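Long-range contacts in toxin-like protein (Paenibacillus larvae subsp. larvae BRL-230010, PDB 5DZQ), which probably transfers ADP-ribose from NAD+ to a host target protein, as expected of a C3-like mono-ADP-ribosyltransferase toxin: residues D192-I197 with I205-T210; L139-V144 with Y179-P184; N114-E119 with G201-K206. All coordinates share one frame; numbering follows the deposited sequence.

Overall arrangement
Interactions 1 and 3 share strand 203-211, an inner strand of the five-stranded mixed sheet, and their centres lie about 13 Å apart. Interaction 1 pairs it with strand 187-198 as a hairpin. Interaction 3 fastens that end of the sheet to the segment entering helix 118-128, and the two touch where Ile196 packs on Val116 and Arg118. Interaction 2 has its centre about 18 Å from that of interaction 1 and 25 Å from that of interaction 3; along the chain it is nested inside the loop closed by interaction 3 and precedes interaction 1. It pairs two strands of the three-stranded sheet, which carry the probable STS and glutamate motifs of this family.

Interaction 1: D192-I197 with I205-T210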
loop_
_atom_site.group_PDB
_atom_site.type_symbol
_atom_site.label_atom_id
_atom_site.label_comp_id
_atom_site.label_asym_id
_atom_site.label_seq_id
_atom_site.Cartn_x
_atom_site.Cartn_y
_atom_site.Cartn_z
ATOM N N ASP B 192 23.096 -2.921 9.526
ATOM C CA ASP B 192 24.398 -3.586 9.536
ATOM C C ASP B 192 25.215 -3.197 8.313
ATOM O O ASP B 192 26.421 -2.989 8.398
ATOM C CB ASP B 192 24.232 -5.113 9.576
ATOM C CG ASP B 192 23.593 -5.615 10.870
ATOM O OD1 ASP B 192 24.055 -5.239 11.969
ATOM O OD2 ASP B 192 22.633 -6.410 10.784
ATOM N N LYS B 193 24.549 -3.100 7.170
ATOM C CA LYS B 193 25.238 -2.830 5.916
ATOM C C LYS B 193 24.295 -2.143 4.951
ATOM O O LYS B 193 23.085 -2.353 4.995
ATOM C CB LYS B 193 25.773 -4.129 5.313
ATOM C CG LYS B 193 26.916 -3.961 4.330
ATOM C CD LYS B 193 27.441 -5.323 3.901
ATOM C CE LYS B 193 28.734 -5.215 3.103
ATOM N NZ LYS B 193 29.275 -6.568 2.751
ATOM N N MET B 194 24.845 -1.322 4.074
ATOM C CA MET B 194 24.030 -0.598 3.111
ATOM C C MET B 194 24.790 -0.465 1.798
ATOM O O MET B 194 25.937 -0.016 1.794
ATOM C CB MET B 194 23.663 0.776 3.681
ATOM C CG MET B 194 22.477 1.433 3.056
ATOM S SD MET B 194 21.912 2.815 4.086
ATOM C CE MET B 194 20.761 3.585 2.960
ATOM N N TYR B 195 24.182 -0.872 0.686
ATOM C CA TYR B 195 24.878 -0.794 -0.597
ATOM C C TYR B 195 23.940 -0.783 -1.780
ATOM O O TYR B 195 22.739 -1.027 -1.652
ATOM C CB TYR B 195 25.880 -1.957 -0.761
ATOM C CG TYR B 195 25.289 -3.347 -0.571
ATOM C CD1 TYR B 195 25.185 -3.904 0.701
ATOM C CD2 TYR B 195 24.862 -4.104 -1.652
ATOM C CE1 TYR B 195 24.665 -5.169 0.888
ATOM C CE2 TYR B 195 24.333 -5.380 -1.475
ATOM C CZ TYR B 195 24.242 -5.903 -0.201
ATOM O OH TYR B 195 23.715 -7.154 -0.000
ATOM N N ILE B 196 24.512 -0.492 -2.940
ATOM C CA ILE B 196 23.773 -0.443 -4.186
ATOM C C ILE B 196 23.905 -1.748 -4.952
ATOM O O ILE B 196 25.008 -2.183 -5.260
ATOM C CB ILE B 196 24.278 0.700 -5.082
ATOM C CG1 ILE B 196 24.155 2.046 -4.360
ATOM C CG2 ILE B 196 23.538 0.701 -6.421
ATOM C CD1 ILE B 196 24.993 3.139 -4.996
ATOM N N ILE B 197 22.780 -2.365 -5.278
ATOM C CA ILE B 197 22.796 -3.542 -6.132
ATOM C C ILE B 197 22.559 -3.107 -7.575
ATOM O O ILE B 197 21.537 -2.495 -7.899
ATOM C CB ILE B 197 21.735 -4.571 -5.713
ATOM C CG1 ILE B 197 21.958 -4.999 -4.264
ATOM C CG2 ILE B 197 21.784 -5.790 -6.608
ATOM C CD1 ILE B 197 20.907 -5.975 -3.756
ATOM N N ILE B 205 18.644 0.074 -3.833
ATOM C CA ILE B 205 19.313 0.415 -2.594
ATOM C C ILE B 205 19.018 -0.699 -1.620
ATOM O O ILE B 205 17.856 -0.966 -1.311
ATOM C CB ILE B 205 18.849 1.779 -2.047
ATOM C CG1 ILE B 205 19.375 2.898 -2.950
ATOM C CG2 ILE B 205 19.333 1.976 -0.623
ATOM C CD1 ILE B 205 18.695 4.241 -2.733
ATOM N N LYS B 206 20.072 -1.376 -1.172
ATOM C CA LYS B 206 19.943 -2.549 -0.315
ATOM C C LYS B 206 20.286 -2.189 1.122
ATOM O O LYS B 206 21.332 -1.604 1.390
ATOM C CB LYS B 206 20.848 -3.685 -0.820
ATOM C CG LYS B 206 20.852 -4.968 0.039
ATOM C CD LYS B 206 19.449 -5.549 0.198
ATOM C CE LYS B 206 19.428 -7.058 0.018
ATOM N NZ LYS B 206 20.173 -7.813 1.054
ATOM N N ILE B 207 19.383 -2.513 2.041
ATOM C CA ILE B 207 19.618 -2.307 3.464
ATOM C C ILE B 207 19.583 -3.647 4.181
ATOM O O ILE B 207 18.612 -4.382 4.072
ATOM C CB ILE B 207 18.568 -1.354 4.097
ATOM C CG1 ILE B 207 18.618 0.011 3.405
ATOM C CG2 ILE B 207 18.821 -1.222 5.615
ATOM C CD1 ILE B 207 17.447 0.927 3.734
ATOM N N GLU B 208 20.647 -3.971 4.903
ATOM C CA GLU B 208 20.671 -5.191 5.697
ATOM C C GLU B 208 20.672 -4.823 7.182
ATOM O O GLU B 208 21.532 -4.065 7.640
ATOM C CB GLU B 208 21.886 -6.050 5.321
ATOM C CG GLU B 208 21.888 -6.378 3.828
ATOM C CD GLU B 208 22.986 -7.347 3.429
ATOM O OE1 GLU B 208 23.961 -7.489 4.192
ATOM O OE2 GLU B 208 22.862 -7.961 2.347
ATOM N N ALA B 209 19.698 -5.343 7.928
ATOM C CA ALA B 209 19.498 -4.909 9.308
ATOM C C ALA B 209 19.185 -6.065 10.251
ATOM O O ALA B 209 18.736 -7.133 9.824
ATOM C CB ALA B 209 18.385 -3.869 9.377
ATOM N N THR B 210 19.428 -5.839 11.535
ATOM C CA THR B 210 19.126 -6.829 12.565
ATOM C C THR B 210 18.185 -6.245 13.612
ATOM O O THR B 210 18.467 -5.203 14.184
ATOM C CB THR B 210 20.404 -7.325 13.256
ATOM O OG1 THR B 210 21.268 -7.916 12.279
ATOM C CG2 THR B 210 20.064 -8.364 14.311
#
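Glu208 O accepts two consecutive backbone N-H groups, Asp192 N at 2.7 Å and Lys193 N at 3.2 Å, because two residues of one strand stand against one of the other: a classic beta bulge. The extra residue turns the Asp192 side chain toward the partner strand, where Thr210 OG1 donates to the syn lone pair of Asp192 OD2 across 2.5 Å. That oxygen also bonds a bound glycerol. Past the bulge the pairing is regular, with Lys206 N reaching Tyr195 O at 2.7 Å. The two strands form a beta hairpin in the mixed sheet of the ADP-ribosyltransferase fold, and its two faces differ in character. On one, Met194 lies alongside Ile207, CG to CG1 4.1 Å, and also packs against helix 118-128, a place that suits a long, flexible apolar chain. The other is polar and partly exposed. Here Tyr195, with CG between the backbone N and the carbonyl carbon (chi1 54°), lays its ring alongside Lys206, whose CG sits over one face in a CH-pi contact, 4.0 Å from the centroid. Tyr195 OH donates to Glu208 OE2 at 2.6 Å from above the carboxylate, the ring and carboxylate planes being 79° apart. Lys206, kinked along its chain, brings NZ to the anti lone pair of Glu208 OE2 at 3.0 Å, a salt bridge that leaves this oxygen gripped by hydroxyl and ammonium.

Interaction 2: L139-V144 with Y179-P184; sequences LSTSIV and YELLLP
Thr141 takes hold of Leu181 O twice, with its backbone N and with its hydroxyl OG1, each at 2.9 Å and from opposite faces of the carbonyl plane. With chi1 at 63° the hydroxyl is tucked over its own backbone, flanked by N and C, and turned to the neighbouring strand; a branched beta-hydroxyl residue suits the spot, since the buried side chain also touches Val93 and Leu158. Leu139 and Leu183 meet on the same face, CB to CB at 3.9 Å. Ser140-Thr141-Ser142 reads as the STS motif of the R-S-E class of ADP-ribosyltransferases, on strand 139-142, which pairs antiparallel with 179-183; Glu180 is consistent with the glutamate of that class. On the other face of the sheet, with Ser140 and Ser142, Glu180 rises with CG anti to its carbonyl carbon (chi1 -68°) and an extended chain, bringing OE1 to 3.7 Å from Ser140 CB, while OE2 is salt-bridged to Lys171. Ser140 OG bonds Tyr47 and brushes Leu182 CD1 at 3.5 Å. At Ile143 a water takes the place of a direct bond, accepting from Ile143 N and donating to Tyr179 O at 2.7 Å, and Ile143 CD1 lies 3.7 Å from Tyr179 O.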
loop_
_atom_site.group_PDB
_atom_site.type_symbol
_atom_site.label_atom_id
_atom_site.label_comp_id
_atom_site.label_asym_id
_atom_site.label_seq_id
_atom_site.Cartn_x
_atom_site.Cartn_y
_atom_site.Cartn_z
ATOM N N LEU B 139 5.410 -3.258 11.855
ATOM C CA LEU B 139 6.355 -3.586 10.804
ATOM C C LEU B 139 5.980 -4.907 10.126
ATOM O O LEU B 139 6.283 -5.984 10.637
ATOM C CB LEU B 139 7.760 -3.641 11.394
ATOM C CG LEU B 139 8.948 -3.922 10.473
ATOM C CD1 LEU B 139 8.969 -2.927 9.342
ATOM C CD2 LEU B 139 10.242 -3.864 11.271
ATOM N N SER B 140 5.308 -4.808 8.980
ATOM C CA SER B 140 4.942 -5.995 8.205
ATOM C C SER B 140 6.087 -6.332 7.266
ATOM O O SER B 140 6.638 -5.441 6.616
ATOM C CB SER B 140 3.662 -5.767 7.403
ATOM O OG SER B 140 2.645 -5.252 8.240
ATOM N N THR B 141 6.436 -7.611 7.196
ATOM C CA THR B 141 7.563 -8.051 6.381
ATOM C C THR B 141 7.181 -9.293 5.584
ATOM O O THR B 141 6.297 -10.043 5.994
ATOM C CB THR B 141 8.782 -8.351 7.240
ATOM O OG1 THR B 141 8.495 -9.436 8.139
ATOM C CG2 THR B 141 9.179 -7.121 8.060
ATOM N N SER B 142 7.830 -9.493 4.439
ATOM C CA SER B 142 7.538 -10.648 3.600
ATOM C C SER B 142 8.603 -11.719 3.808
ATOM O O SER B 142 9.721 -11.427 4.237
ATOM C CB SER B 142 7.457 -10.254 2.122
ATOM O OG SER B 142 6.544 -9.189 1.907
ATOM N N ILE B 143 8.230 -12.953 3.500
ATOM C CA ILE B 143 9.082 -14.118 3.671
ATOM C C ILE B 143 9.405 -14.702 2.300
ATOM O O ILE B 143 8.499 -14.921 1.500
ATOM C CB ILE B 143 8.385 -15.201 4.525
ATOM C CG1 ILE B 143 8.030 -14.655 5.911
ATOM C CG2 ILE B 143 9.249 -16.434 4.642
ATOM C CD1 ILE B 143 6.660 -15.108 6.382
ATOM N N VAL B 144 10.677 -14.955 2.021
ATOM C CA VAL B 144 11.028 -15.585 0.741
ATOM C C VAL B 144 10.636 -17.054 0.736
ATOM O O VAL B 144 11.046 -17.819 1.609
ATOM C CB VAL B 144 12.537 -15.459 0.430
ATOM C CG1 VAL B 144 12.910 -16.309 -0.798
ATOM C CG2 VAL B 144 12.904 -14.003 0.193
ATOM N N TYR B 179 1.772 -16.011 3.745
ATOM C CA TYR B 179 1.960 -15.361 5.044
ATOM C C TYR B 179 2.938 -14.198 5.021
ATOM O O TYR B 179 3.849 -14.147 4.204
ATOM C CB TYR B 179 2.457 -16.365 6.084
ATOM C CG TYR B 179 1.509 -17.499 6.380
ATOM C CD1 TYR B 179 0.310 -17.271 7.035
ATOM C CD2 TYR B 179 1.827 -18.803 6.025
ATOM C CE1 TYR B 179 -0.556 -18.307 7.315
ATOM C CE2 TYR B 179 0.969 -19.846 6.302
ATOM C CZ TYR B 179 -0.222 -19.594 6.948
ATOM O OH TYR B 179 -1.085 -20.629 7.229
ATOM N N GLU B 180 2.745 -13.275 5.955
ATOM C CA GLU B 180 3.729 -12.253 6.248
ATOM C C GLU B 180 4.074 -12.356 7.732
ATOM O O GLU B 180 3.347 -13.000 8.502
ATOM C CB GLU B 180 3.196 -10.851 5.919
ATOM C CG GLU B 180 2.987 -10.602 4.427
ATOM C CD GLU B 180 2.764 -9.136 4.083
ATOM O OE1 GLU B 180 2.591 -8.319 5.006
ATOM O OE2 GLU B 180 2.770 -8.792 2.881
ATOM N N LEU B 181 5.177 -11.733 8.127
ATOM C CA LEU B 181 5.561 -11.700 9.524
ATOM C C LEU B 181 5.369 -10.277 10.045
ATOM O O LEU B 181 5.905 -9.309 9.489
ATOM C CB LEU B 181 7.002 -12.172 9.712
ATOM C CG LEU B 181 7.458 -12.304 11.170
ATOM C CD1 LEU B 181 6.591 -13.301 11.954
ATOM C CD2 LEU B 181 8.921 -12.697 11.253
ATOM N N LEU B 182 4.585 -10.155 11.109
ATOM C CA LEU B 182 4.207 -8.851 11.630
ATOM C C LEU B 182 4.970 -8.576 12.908
ATOM O O LEU B 182 4.902 -9.346 13.861
ATOM C CB LEU B 182 2.697 -8.786 11.887
ATOM C CG LEU B 182 2.192 -7.492 12.522
ATOM C CD1 LEU B 182 2.455 -6.302 11.593
ATOM C CD2 LEU B 182 0.706 -7.617 12.830
ATOM N N LEU B 183 5.715 -7.481 12.926
ATOM C CA LEU B 183 6.491 -7.148 14.111
ATOM C C LEU B 183 5.831 -5.993 14.855
ATOM O O LEU B 183 5.083 -5.217 14.255
ATOM C CB LEU B 183 7.939 -6.801 13.730
ATOM C CG LEU B 183 8.910 -7.989 13.705
ATOM C CD1 LEU B 183 8.648 -8.876 12.505
ATOM C CD2 LEU B 183 10.362 -7.538 13.737
ATOM N N PRO B 184 6.083 -5.890 16.180
ATOM C CA PRO B 184 5.524 -4.794 16.976
ATOM C C PRO B 184 5.854 -3.403 16.422
ATOM O O PRO B 184 6.864 -3.202 15.737
ATOM C CB PRO B 184 6.189 -4.981 18.352
ATOM C CG PRO B 184 6.506 -6.436 18.422
ATOM C CD PRO B 184 6.825 -6.858 17.009
HETATM O O HOH W 1 5.452 -12.913 2.353
#

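Interaction 3: N114-E119 with G201-K206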
loop_
_atom_site.group_PDB
_atom_site.type_symbol
_atom_site.label_atom_id
_atom_site.label_comp_id
_atom_site.label_asym_id
_atom_site.label_seq_id
_atom_site.Cartn_x
_atom_site.Cartn_y
_atom_site.Cartn_z
ATOM N N ASN B 114 17.681 6.465 -13.751
ATOM C CA ASN B 114 17.559 5.094 -13.264
ATOM C C ASN B 114 18.747 4.622 -12.436
ATOM O O ASN B 114 18.811 3.454 -12.059
ATOM C CB ASN B 114 17.356 4.139 -14.436
ATOM C CG ASN B 114 16.028 4.344 -15.121
ATOM O OD1 ASN B 114 15.063 4.799 -14.503
ATOM N ND2 ASN B 114 15.968 4.018 -16.408
ATOM N N LYS B 115 19.681 5.525 -12.151
ATOM C CA LYS B 115 20.855 5.173 -11.356
ATOM C C LYS B 115 20.875 5.896 -10.014
ATOM O O LYS B 115 20.362 7.008 -9.898
ATOM C CB LYS B 115 22.129 5.483 -12.138
ATOM C CG LYS B 115 22.318 4.595 -13.354
ATOM C CD LYS B 115 23.612 4.919 -14.073
ATOM C CE LYS B 115 23.900 3.919 -15.180
ATOM N NZ LYS B 115 25.226 4.180 -15.814
ATOM N N VAL B 116 21.464 5.265 -9.003
ATOM C CA VAL B 116 21.635 5.897 -7.700
ATOM C C VAL B 116 22.718 6.965 -7.757
ATOM O O VAL B 116 23.815 6.716 -8.254
ATOM C CB VAL B 116 22.014 4.882 -6.603
ATOM C CG1 VAL B 116 22.175 5.583 -5.256
ATOM C CG2 VAL B 116 20.979 3.791 -6.510
ATOM N N ASN B 117 22.388 8.151 -7.254
ATOM C CA ASN B 117 23.346 9.239 -7.091
ATOM C C ASN B 117 24.473 8.808 -6.151
ATOM O O ASN B 117 24.273 8.688 -4.941
ATOM C CB ASN B 117 22.627 10.488 -6.557
ATOM C CG ASN B 117 23.484 11.737 -6.623
ATOM O OD1 ASN B 117 24.669 11.713 -6.290
ATOM N ND2 ASN B 117 22.882 12.842 -7.050
ATOM N N ARG B 118 25.656 8.572 -6.708
ATOM C CA ARG B 118 26.751 7.991 -5.940
ATOM C C ARG B 118 27.225 8.888 -4.793
ATOM O O ARG B 118 27.427 8.414 -3.672
ATOM C CB ARG B 118 27.919 7.658 -6.863
ATOM C CG ARG B 118 27.643 6.488 -7.816
ATOM C CD ARG B 118 27.036 5.296 -7.080
ATOM N NE ARG B 118 27.051 4.063 -7.880
ATOM C CZ ARG B 118 26.031 3.621 -8.622
ATOM N NH1 ARG B 118 24.894 4.304 -8.699
ATOM N NH2 ARG B 118 26.150 2.493 -9.303
ATOM N N GLU B 119 27.391 10.179 -5.062
ATOM C CA GLU B 119 27.847 11.096 -4.024
ATOM C C GLU B 119 26.815 11.215 -2.909
ATOM O O GLU B 119 27.161 11.198 -1.728
ATOM C CB GLU B 119 28.153 12.478 -4.604
ATOM C CG GLU B 119 28.913 13.376 -3.637
ATOM C CD GLU B 119 29.041 14.805 -4.130
ATOM O OE1 GLU B 119 29.744 15.033 -5.141
ATOM O OE2 GLU B 119 28.436 15.700 -3.500
ATOM N N GLY B 201 18.730 -3.584 -15.561
ATOM C CA GLY B 201 17.992 -2.409 -15.991
ATOM C C GLY B 201 17.529 -1.530 -14.852
ATOM O O GLY B 201 16.575 -0.771 -14.993
ATOM N N SER B 202 18.209 -1.626 -13.718
ATOM C CA SER B 202 17.823 -0.857 -12.540
ATOM C C SER B 202 18.930 -0.919 -11.513
ATOM O O SER B 202 19.859 -1.717 -11.639
ATOM C CB SER B 202 16.514 -1.383 -11.939
ATOM O OG SER B 202 16.642 -2.740 -11.536
ATOM N N GLU B 203 18.835 -0.057 -10.510
ATOM C CA GLU B 203 19.719 -0.129 -9.354
ATOM C C GLU B 203 18.857 -0.112 -8.102
ATOM O O GLU B 203 17.900 0.659 -8.004
ATOM C CB GLU B 203 20.724 1.030 -9.350
ATOM C CG GLU B 203 21.684 0.993 -10.529
ATOM C CD GLU B 203 22.843 1.955 -10.387
ATOM O OE1 GLU B 203 22.735 2.912 -9.593
ATOM O OE2 GLU B 203 23.864 1.752 -11.072
ATOM N N THR B 204 19.199 -0.971 -7.151
ATOM C CA THR B 204 18.425 -1.139 -5.931
ATOM C C THR B 204 19.245 -0.715 -4.713
ATOM O O THR B 204 20.408 -1.094 -4.572
ATOM C CB THR B 204 17.964 -2.625 -5.760
ATOM O OG1 THR B 204 17.206 -3.039 -6.907
ATOM C CG2 THR B 204 17.123 -2.797 -4.495
ATOM N N ILE B 205 18.644 0.074 -3.833
ATOM C CA ILE B 205 19.313 0.415 -2.594
ATOM C C ILE B 205 19.018 -0.699 -1.620
ATOM O O ILE B 205 17.856 -0.966 -1.311
ATOM C CB ILE B 205 18.849 1.779 -2.047
ATOM C CG1 ILE B 205 19.375 2.898 -2.950
ATOM C CG2 ILE B 205 19.333 1.976 -0.623
ATOM C CD1 ILE B 205 18.695 4.241 -2.733
ATOM N N LYS B 206 20.072 -1.376 -1.172
ATOM C CA LYS B 206 19.943 -2.549 -0.315
ATOM C C LYS B 206 20.286 -2.189 1.122
ATOM O O LYS B 206 21.332 -1.604 1.390
ATOM C CB LYS B 206 20.848 -3.685 -0.820
ATOM C CG LYS B 206 20.852 -4.968 0.039
ATOM C CD LYS B 206 19.449 -5.549 0.198
ATOM C CE LYS B 206 19.428 -7.058 0.018
ATOM N NZ LYS B 206 20.173 -7.813 1.054
HETATM O O HOH W 2 16.755 2.015 -11.116
#
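Glu203 reaches across to Val116 and Arg118, and its side chain carries most of this contact. Glu203 CB points at the other segment and rests against the methyl Val116 CG2 at 4.0 Å. Next comes Glu203 CG, placed beside its own backbone N (chi1 -64°), which passes Asn114 O at 4.1 Å. The chain runs on extended, so that Glu203 CD arrives beside Lys115 CG, also at 4.0 Å, where the aliphatic part of the lysine runs past the carboxylate. At the tip the two oxygens have different work. Glu203 OE1 receives the backbone Val116 N at 2.7 Å on its anti side, well out of the carboxylate plane, and Arg118 NH1, likewise at 2.7 Å, on its syn lone pair. Glu203 OE2 takes Arg118 NH2 at 3.0 Å from above the carboxylate plane, in a bond that is nearly straight (172°) at the donor. The arginine thus meets the glutamate end-on, one nitrogen to each oxygen, although guanidinium and carboxylate planes are twisted 43° apart. Arg118 NH1 also donates to Val116 O at 2.7 Å, on a lone pair in the carbonyl plane, which fixes the guanidinium from a second direction.

Beneath this polar cluster Val116, a compact beta-branched residue, packs CG2 on Ile205 CG1 and also touches Ile196 and Tyr111. A water bridges Asn114 O and Glu203 N where the backbones stand too far apart to pair. The segment 114-119 itself turns from a short strand into helix 118-128, with Asn117 as its N-cap. Because the buried carboxylate is met by one backbone N-H and a bidentate arginine, Glu203 is likely to stay ionised, and the salt bridge joins the first turn of helix 118-128 to the start of strand 203-211.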